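Local coordinates for protein CDP-glucose 4,6-dehydratase (Salmonella enterica subsp. enterica serovar Typhi, PDB 1WVG) that catalyses the NAD(+)-dependent dehydration of CDP-D-glucose to CDP-4-dehydro-6-deoxy-D-glucose, an early step in making CDP-3,6-dideoxy-D-mannose for the lipopolysaccharide O-antigen, at residues Asp268-Thr271 and Val272-Val276; Pro318-Leu322 and Thr323-Ser327. All coordinates share one frame; numbering follows the deposited sequence.

Contact 1. Residues Asp268-Thr271 and Val272-Val276; sequences DAKT and VEFIV. With CXY (cytidine-5'-diphospho-beta-D-xylose), chain D.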
ATOM      1  N   ASP A 268      23.600  -6.607  11.306  1.00 38.10           N
ATOM      2  CA  ASP A 268      24.058  -5.704  12.339  1.00 35.35           C
ATOM      3  C   ASP A 268      22.951  -5.059  13.151  1.00 35.64           C
ATOM      4  O   ASP A 268      23.238  -4.366  14.136  1.00 26.78           O
ATOM      5  CB  ASP A 268      24.994  -4.632  11.793  1.00 41.94           C
ATOM      6  CG  ASP A 268      26.349  -5.164  11.423  1.00 34.49           C
ATOM      7  OD1 ASP A 268      26.725  -6.306  11.622  1.00 33.29           O
ATOM      8  OD2 ASP A 268      27.079  -4.228  10.882  1.00 74.55           O
ATOM      9  N   ALA A 269      21.702  -5.292  12.723  1.00 32.19           N
ATOM     10  CA  ALA A 269      20.516  -4.757  13.400  1.00 34.73           C
ATOM     11  C   ALA A 269      20.117  -5.653  14.582  1.00 37.47           C
ATOM     12  O   ALA A 269      19.124  -6.390  14.496  1.00 42.75           O
ATOM     13  CB  ALA A 269      19.331  -4.518  12.447  1.00 34.43           C
ATOM     14  N   LYS A 270      20.926  -5.578  15.656  1.00 35.89           N
ATOM     15  CA  LYS A 270      20.763  -6.353  16.879  1.00 28.87           C
ATOM     16  C   LYS A 270      20.022  -5.609  17.987  1.00 32.84           C
ATOM     17  O   LYS A 270      19.716  -4.422  17.859  1.00 22.08           O
ATOM     18  CB  LYS A 270      22.099  -6.908  17.325  1.00 28.25           C
ATOM     19  CG  LYS A 270      22.881  -7.517  16.150  1.00 20.51           C
ATOM     20  CD  LYS A 270      23.294  -8.978  16.332  1.00 37.69           C
ATOM     21  CE  LYS A 270      24.626  -9.368  15.699  1.00100.00           C
ATOM     22  NZ  LYS A 270      25.212 -10.639  16.217  1.00 77.46           N
ATOM     23  N   THR A 271      19.734  -6.332  19.076  1.00 28.21           N
ATOM     24  CA  THR A 271      19.015  -5.737  20.193  1.00 25.69           C
ATOM     25  C   THR A 271      19.947  -4.982  21.085  1.00 22.08           C
ATOM     26  O   THR A 271      21.158  -5.226  21.100  1.00 20.46           O
ATOM     27  CB  THR A 271      18.487  -6.802  21.190  1.00 27.36           C
ATOM     28  OG1 THR A 271      19.556  -7.628  21.654  1.00 31.25           O
ATOM     29  CG2 THR A 271      17.365  -7.660  20.627  1.00 30.12           C
ATOM     30  N   VAL A 272      19.300  -4.161  21.901  1.00 20.72           N
ATOM     31  CA  VAL A 272      19.974  -3.408  22.928  1.00 19.90           C
ATOM     32  C   VAL A 272      20.801  -4.355  23.805  1.00 28.99           C
ATOM     33  O   VAL A 272      22.008  -4.194  24.035  1.00 31.52           O
ATOM     34  CB  VAL A 272      18.918  -2.655  23.719  1.00 25.39           C
ATOM     35  CG1 VAL A 272      19.539  -2.023  24.950  1.00 26.48           C
ATOM     36  CG2 VAL A 272      18.340  -1.544  22.831  1.00 26.02           C
ATOM     37  N   GLU A 273      20.152  -5.411  24.260  1.00 30.24           N
ATOM     38  CA  GLU A 273      20.815  -6.387  25.107  1.00 28.44           C
ATOM     39  C   GLU A 273      22.109  -6.908  24.508  1.00 30.89           C
ATOM     40  O   GLU A 273      23.154  -7.027  25.148  1.00 29.90           O
ATOM     41  CB  GLU A 273      19.832  -7.521  25.446  1.00 32.93           C
ATOM     42  CG  GLU A 273      20.527  -8.750  26.059  1.00 61.60           C
ATOM     43  CD  GLU A 273      19.553  -9.617  26.794  1.00 78.69           C
ATOM     44  OE1 GLU A 273      18.377  -9.713  26.479  1.00 49.02           O
ATOM     45  OE2 GLU A 273      20.116 -10.247  27.795  1.00 70.87           O
ATOM     46  N   PHE A 274      22.040  -7.247  23.242  1.00 23.77           N
ATOM     47  CA  PHE A 274      23.222  -7.755  22.612  1.00 21.04           C
ATOM     48  C   PHE A 274      24.367  -6.785  22.755  1.00 17.32           C
ATOM     49  O   PHE A 274      25.527  -7.106  23.008  1.00 23.96           O
ATOM     50  CB  PHE A 274      22.935  -7.881  21.106  1.00 25.79           C
ATOM     51  CG  PHE A 274      24.207  -8.152  20.351  1.00 27.13           C
ATOM     52  CD1 PHE A 274      24.596  -9.469  20.093  1.00 36.04           C
ATOM     53  CD2 PHE A 274      25.026  -7.124  19.880  1.00 36.38           C
ATOM     54  CE1 PHE A 274      25.780  -9.769  19.417  1.00 40.20           C
ATOM     55  CE2 PHE A 274      26.226  -7.395  19.221  1.00 42.95           C
ATOM     56  CZ  PHE A 274      26.596  -8.722  18.986  1.00 42.58           C
ATOM     57  N   ILE A 275      24.057  -5.549  22.490  1.00 22.40           N
ATOM     58  CA  ILE A 275      25.099  -4.545  22.545  1.00 26.57           C
ATOM     59  C   ILE A 275      25.682  -4.405  23.934  1.00 24.76           C
ATOM     60  O   ILE A 275      26.902  -4.443  24.117  1.00 28.72           O
ATOM     61  CB  ILE A 275      24.636  -3.198  22.010  1.00 26.62           C
ATOM     62  CG1 ILE A 275      24.726  -3.248  20.480  1.00 32.33           C
ATOM     63  CG2 ILE A 275      25.549  -2.089  22.531  1.00 20.30           C
ATOM     64  CD1 ILE A 275      23.461  -2.724  19.827  1.00 47.50           C
ATOM     65  N   VAL A 276      24.793  -4.224  24.908  1.00 18.29           N
ATOM     66  CA  VAL A 276      25.278  -4.062  26.252  1.00 22.62           C
ATOM     67  C   VAL A 276      26.089  -5.283  26.679  1.00 33.35           C
ATOM     68  O   VAL A 276      27.144  -5.143  27.279  1.00 22.72           O
ATOM     69  CB  VAL A 276      24.166  -3.719  27.210  1.00 26.03           C
ATOM     70  CG1 VAL A 276      23.282  -4.946  27.365  1.00 25.43           C
ATOM     71  CG2 VAL A 276      24.807  -3.380  28.553  1.00 31.11           C
TER
HETATM   72  O1B CXY D 401      17.064   5.418  18.780  1.00 29.16           O
HETATM   73  PB  CXY D 401      17.318   6.688  19.567  1.00 28.73           P
HETATM   74  O2B CXY D 401      16.179   7.092  20.467  1.00 25.77           O
HETATM   75  O1' CXY D 401      17.669   7.913  18.527  1.00 29.67           O
HETATM   76  O3A CXY D 401      18.611   6.224  20.274  1.00 26.46           O
HETATM   77  PA  CXY D 401      18.932   5.862  21.847  1.00 28.73           P
HETATM   78  O1A CXY D 401      20.389   5.562  21.877  1.00 18.54           O
HETATM   79  O2A CXY D 401      18.516   6.963  22.741  1.00 23.86           O
HETATM   80  O5D CXY D 401      17.992   4.597  22.079  1.00 35.02           O
HETATM   81  C5D CXY D 401      18.400   3.344  21.514  1.00 35.54           C
HETATM   82  C4D CXY D 401      17.596   2.242  22.160  1.00 27.79           C
HETATM   83  O4D CXY D 401      18.274   1.862  23.383  1.00 23.69           O
HETATM   84  C3D CXY D 401      16.139   2.539  22.514  1.00 19.35           C
HETATM   85  O3D CXY D 401      15.208   1.404  22.386  1.00 26.15           O
HETATM   86  C2D CXY D 401      16.349   2.962  23.979  1.00 18.82           C
HETATM   87  O2D CXY D 401      15.110   2.815  24.679  1.00 26.64           O
HETATM   88  C1D CXY D 401      17.346   1.917  24.425  1.00 25.69           C
HETATM   89  N1  CXY D 401      18.063   2.272  25.653  1.00 22.25           N
HETATM   90  C6  CXY D 401      18.855   3.408  25.696  1.00 32.21           C
HETATM   91  C5  CXY D 401      19.533   3.757  26.761  1.00 41.10           C
HETATM   92  C4  CXY D 401      19.476   2.990  27.958  1.00 39.91           C
HETATM   93  N3  CXY D 401      18.672   1.843  27.853  1.00 18.64           N
HETATM   94  C2  CXY D 401      17.942   1.438  26.748  1.00 32.34           C
HETATM   95  N4  CXY D 401      20.046   3.254  29.010  1.00 28.90           N
HETATM   96  O2  CXY D 401      17.234   0.425  26.736  1.00 24.87           O
HETATM   97  C1' CXY D 401      19.037   7.972  18.165  1.00 32.29           C
HETATM   98  C2' CXY D 401      19.391   9.437  18.103  1.00 33.86           C
HETATM   99  C3' CXY D 401      18.505  10.049  17.034  1.00 26.04           C
HETATM  100  C4' CXY D 401      18.752   9.369  15.688  1.00 20.22           C
HETATM  101  C5' CXY D 401      18.524   7.869  15.820  1.00 17.17           C
HETATM  102  O2' CXY D 401      19.126  10.106  19.354  1.00 26.37           O
HETATM  103  O3' CXY D 401      18.848  11.438  16.870  1.00 21.96           O
HETATM  104  O4' CXY D 401      17.900   9.931  14.692  1.00 28.08           O
HETATM  105  O5' CXY D 401      19.315   7.328  16.883  1.00 29.32           O

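Contact 2. Residues Pro318-Leu322 and Thr323-Ser327; sequences PRWGL and TETLS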
ATOM      1  N   PRO A 318      28.620  -0.533   3.597  1.00 32.54           N
ATOM      2  CA  PRO A 318      29.241  -0.259   4.882  1.00 31.32           C
ATOM      3  C   PRO A 318      30.558  -0.997   5.018  1.00 38.52           C
ATOM      4  O   PRO A 318      30.778  -2.081   4.472  1.00 39.32           O
ATOM      5  CB  PRO A 318      28.287  -0.747   5.959  1.00 33.03           C
ATOM      6  CG  PRO A 318      27.133  -1.445   5.253  1.00 32.50           C
ATOM      7  CD  PRO A 318      27.261  -1.119   3.783  1.00 24.89           C
ATOM      8  N   ARG A 319      31.437  -0.376   5.769  1.00 28.83           N
ATOM      9  CA  ARG A 319      32.745  -0.921   5.968  1.00 34.32           C
ATOM     10  C   ARG A 319      32.942  -1.756   7.200  1.00 40.95           C
ATOM     11  O   ARG A 319      33.577  -2.804   7.120  1.00 37.67           O
ATOM     12  CB  ARG A 319      33.835   0.130   5.827  1.00 26.66           C
ATOM     13  CG  ARG A 319      34.161   0.305   4.348  1.00 48.68           C
ATOM     14  CD  ARG A 319      34.167   1.754   3.892  1.00 69.12           C
ATOM     15  NE  ARG A 319      35.478   2.183   3.423  1.00100.00           N
ATOM     16  CZ  ARG A 319      35.691   3.209   2.586  1.00100.00           C
ATOM     17  NH1 ARG A 319      34.683   3.939   2.086  1.00100.00           N
ATOM     18  NH2 ARG A 319      36.935   3.499   2.240  1.00100.00           N
ATOM     19  N   TRP A 320      32.444  -1.296   8.335  1.00 33.77           N
ATOM     20  CA  TRP A 320      32.663  -2.067   9.535  1.00 24.51           C
ATOM     21  C   TRP A 320      31.470  -2.778  10.092  1.00 24.64           C
ATOM     22  O   TRP A 320      30.337  -2.339   9.957  1.00 33.82           O
ATOM     23  CB  TRP A 320      33.185  -1.181  10.642  1.00 22.34           C
ATOM     24  CG  TRP A 320      34.530  -0.673  10.265  1.00 24.29           C
ATOM     25  CD1 TRP A 320      35.436  -1.305   9.478  1.00 28.06           C
ATOM     26  CD2 TRP A 320      35.129   0.545  10.678  1.00 22.23           C
ATOM     27  NE1 TRP A 320      36.584  -0.565   9.372  1.00 27.93           N
ATOM     28  CE2 TRP A 320      36.420   0.585  10.096  1.00 30.56           C
ATOM     29  CE3 TRP A 320      34.684   1.583  11.473  1.00 24.38           C
ATOM     30  CZ2 TRP A 320      37.271   1.656  10.296  1.00 31.77           C
ATOM     31  CZ3 TRP A 320      35.531   2.644  11.688  1.00 26.95           C
ATOM     32  CH2 TRP A 320      36.801   2.680  11.100  1.00 30.43           C
ATOM     33  N   GLY A 321      31.776  -3.866  10.765  1.00 26.84           N
ATOM     34  CA  GLY A 321      30.775  -4.670  11.458  1.00 30.17           C
ATOM     35  C   GLY A 321      30.522  -4.134  12.888  1.00 33.02           C
ATOM     36  O   GLY A 321      31.333  -3.400  13.505  1.00 29.79           O
ATOM     37  N   LEU A 322      29.354  -4.509  13.403  1.00 25.10           N
ATOM     38  CA  LEU A 322      28.917  -4.122  14.728  1.00 21.53           C
ATOM     39  C   LEU A 322      29.979  -4.454  15.776  1.00 32.20           C
ATOM     40  O   LEU A 322      30.378  -3.694  16.663  1.00 27.27           O
ATOM     41  CB  LEU A 322      27.565  -4.811  15.033  1.00 19.70           C
ATOM     42  CG  LEU A 322      27.033  -4.408  16.396  1.00 20.80           C
ATOM     43  CD1 LEU A 322      27.128  -2.894  16.518  1.00 21.93           C
ATOM     44  CD2 LEU A 322      25.582  -4.818  16.580  1.00 21.23           C
ATOM     45  N   THR A 323      30.470  -5.659  15.696  1.00 27.98           N
ATOM     46  CA  THR A 323      31.453  -5.989  16.684  1.00 22.00           C
ATOM     47  C   THR A 323      32.718  -5.155  16.584  1.00 32.52           C
ATOM     48  O   THR A 323      33.290  -4.692  17.584  1.00 33.37           O
ATOM     49  CB  THR A 323      31.719  -7.492  16.627  1.00 34.98           C
ATOM     50  OG1 THR A 323      30.457  -8.123  16.711  1.00 50.86           O
ATOM     51  CG2 THR A 323      32.589  -7.907  17.806  1.00 50.18           C
ATOM     52  N   GLU A 324      33.171  -4.980  15.359  1.00 28.83           N
ATOM     53  CA  GLU A 324      34.378  -4.220  15.122  1.00 28.89           C
ATOM     54  C   GLU A 324      34.130  -2.812  15.607  1.00 39.67           C
ATOM     55  O   GLU A 324      34.910  -2.193  16.342  1.00 33.86           O
ATOM     56  CB  GLU A 324      34.689  -4.254  13.614  1.00 30.30           C
ATOM     57  CG  GLU A 324      35.132  -2.887  13.084  1.00 46.22           C
ATOM     58  CD  GLU A 324      36.626  -2.731  13.130  1.00 67.23           C
ATOM     59  OE1 GLU A 324      37.241  -2.505  14.164  1.00100.00           O
ATOM     60  OE2 GLU A 324      37.179  -2.845  11.945  1.00 50.45           O
ATOM     61  N   THR A 325      32.967  -2.340  15.202  1.00 29.14           N
ATOM     62  CA  THR A 325      32.541  -1.048  15.604  1.00 22.59           C
ATOM     63  C   THR A 325      32.596  -0.937  17.151  1.00 35.70           C
ATOM     64  O   THR A 325      33.304  -0.088  17.687  1.00 30.67           O
ATOM     65  CB  THR A 325      31.181  -0.802  14.933  1.00 26.50           C
ATOM     66  OG1 THR A 325      31.435  -0.513  13.554  1.00 29.23           O
ATOM     67  CG2 THR A 325      30.409   0.327  15.615  1.00 25.92           C
ATOM     68  N   LEU A 326      31.914  -1.818  17.901  1.00 25.23           N
ATOM     69  CA  LEU A 326      31.936  -1.769  19.360  1.00 21.53           C
ATOM     70  C   LEU A 326      33.352  -1.791  19.911  1.00 28.34           C
ATOM     71  O   LEU A 326      33.735  -1.111  20.867  1.00 23.46           O
ATOM     72  CB  LEU A 326      31.112  -2.942  19.903  1.00 22.92           C
ATOM     73  CG  LEU A 326      29.625  -2.708  19.690  1.00 24.59           C
ATOM     74  CD1 LEU A 326      28.857  -3.831  20.365  1.00 25.61           C
ATOM     75  CD2 LEU A 326      29.188  -1.355  20.264  1.00 23.29           C
ATOM     76  N   SER A 327      34.167  -2.579  19.267  1.00 23.13           N
ATOM     77  CA  SER A 327      35.517  -2.658  19.719  1.00 29.73           C
ATOM     78  C   SER A 327      36.246  -1.325  19.627  1.00 30.38           C
ATOM     79  O   SER A 327      36.924  -0.890  20.556  1.00 33.41           O
ATOM     80  CB  SER A 327      36.231  -3.745  18.976  1.00 25.42           C
ATOM     81  OG  SER A 327      37.601  -3.575  19.250  1.00 57.59           O
TER
HETATM   82  O   HOH W   1      29.529  -0.023  11.849  1.00 26.46           O

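Contact 1. Residues Asp268-Thr271 and Val272-Val276
At T271 the extended backbone of K270 and T271 turns into the first turn of helix 272-283, and the carbonyl O of T271 accepts from I275 N at 3.2 Å. T271 is the N-cap. Its OG1 receives the amide of F274 at 3.0 Å, with an N-H...O angle of 161°. The first torsion of T271 (chi1 56°) sets OG1 between its own backbone N and carbonyl carbon, from where the hydroxyl leans over the start of the helix and also meets F274 CB. One residue earlier, K270 lays its aliphatic chain across one face of the F274 ring. K270 CD sits 4.0 Å from the centroid of the F274 ring and only 9° off its normal, a CH-pi contact over the middle of the face. Bends at chi2 and chi3 carry the lysine on past the centre, and K270 NZ comes to rest 3.4 Å from F274 CE1, near the far end of the ring. L322 of helix 322-337 touches both side chains. On another side of the helix, V272 faces the nucleotide sugar: its CG2 lies 3.5 Å from O4D of the CDP-xylose ribose, and its CG1 approaches the cytosine O2. I275 packs with L207 and W232, while W232 NE1 donates to the carbonyl O of K270. The capping threonine thus gives the first-turn amide of F274 a side-chain acceptor, and the lysine gives the phenylalanine an aliphatic cover with its ammonium group near the ring. The capped turn begins with V272, whose methyl groups lie against the ribose and base of the bound nucleotide sugar.

Contact 2. Residues Pro318-Leu322 and Thr323-Ser327
Through W320 and G321 the chain runs extended, and it enters helix 322-337 at L322, with G321 at the N-cap; two backbone bonds close the first turn: T325 N to G321 O at 2.6 Å, and L326 N to L322 O at 2.7 Å and nearly straight (177°). The W320 indole stands against E324, which sets CG against W320 CB and CG, and the bend at chi2 turns the carboxylate so that OE2 lies over one indole face, offset toward its rim. E324 OE2 is 3.4 Å from W320 CD1, with carboxylate and ring planes 53° apart. The other carboxylate oxygen, OE1, forms a salt bridge with R328, which also makes a cation-pi contact with W320. On T325, OG1 is 3.5 Å from W320 CB, and a water 2.6 Å from T325 OG1 donates to the carbonyl O of W320. L322 and L326 lie side by side, L322 CD1 packing on L326 CG at 4.0 Å. With glycine as the cap residue, the turn is held by its backbone bonds, and the water ties T325 back to the incoming loop. The arginine probably offsets the negative charge that E324 brings to the indole face.

Contacts 1 and 2 each lie at the N-terminal end of a helix, and their centres are 12 Å apart on the same side of the chain's centre. Contact 1 comes first, after strand 259-262 of the large parallel Rossmann sheet; contact 2 spans the end of the loop after helix 308-314 and the start of helix 322-337. The two helix starts meet through L322, whose CD2 lies 3.7 Å from F274 CE2 and also packs against K270 CG. Further along, L326 reaches M279 and L282 of helix 272-283. Helix 272-283 touches CDP-xylose through V272, whereas the L326 side chain is about 11 Å from the ligand, so helix 322-337 packs behind a helix that lines the nucleotide-sugar pocket.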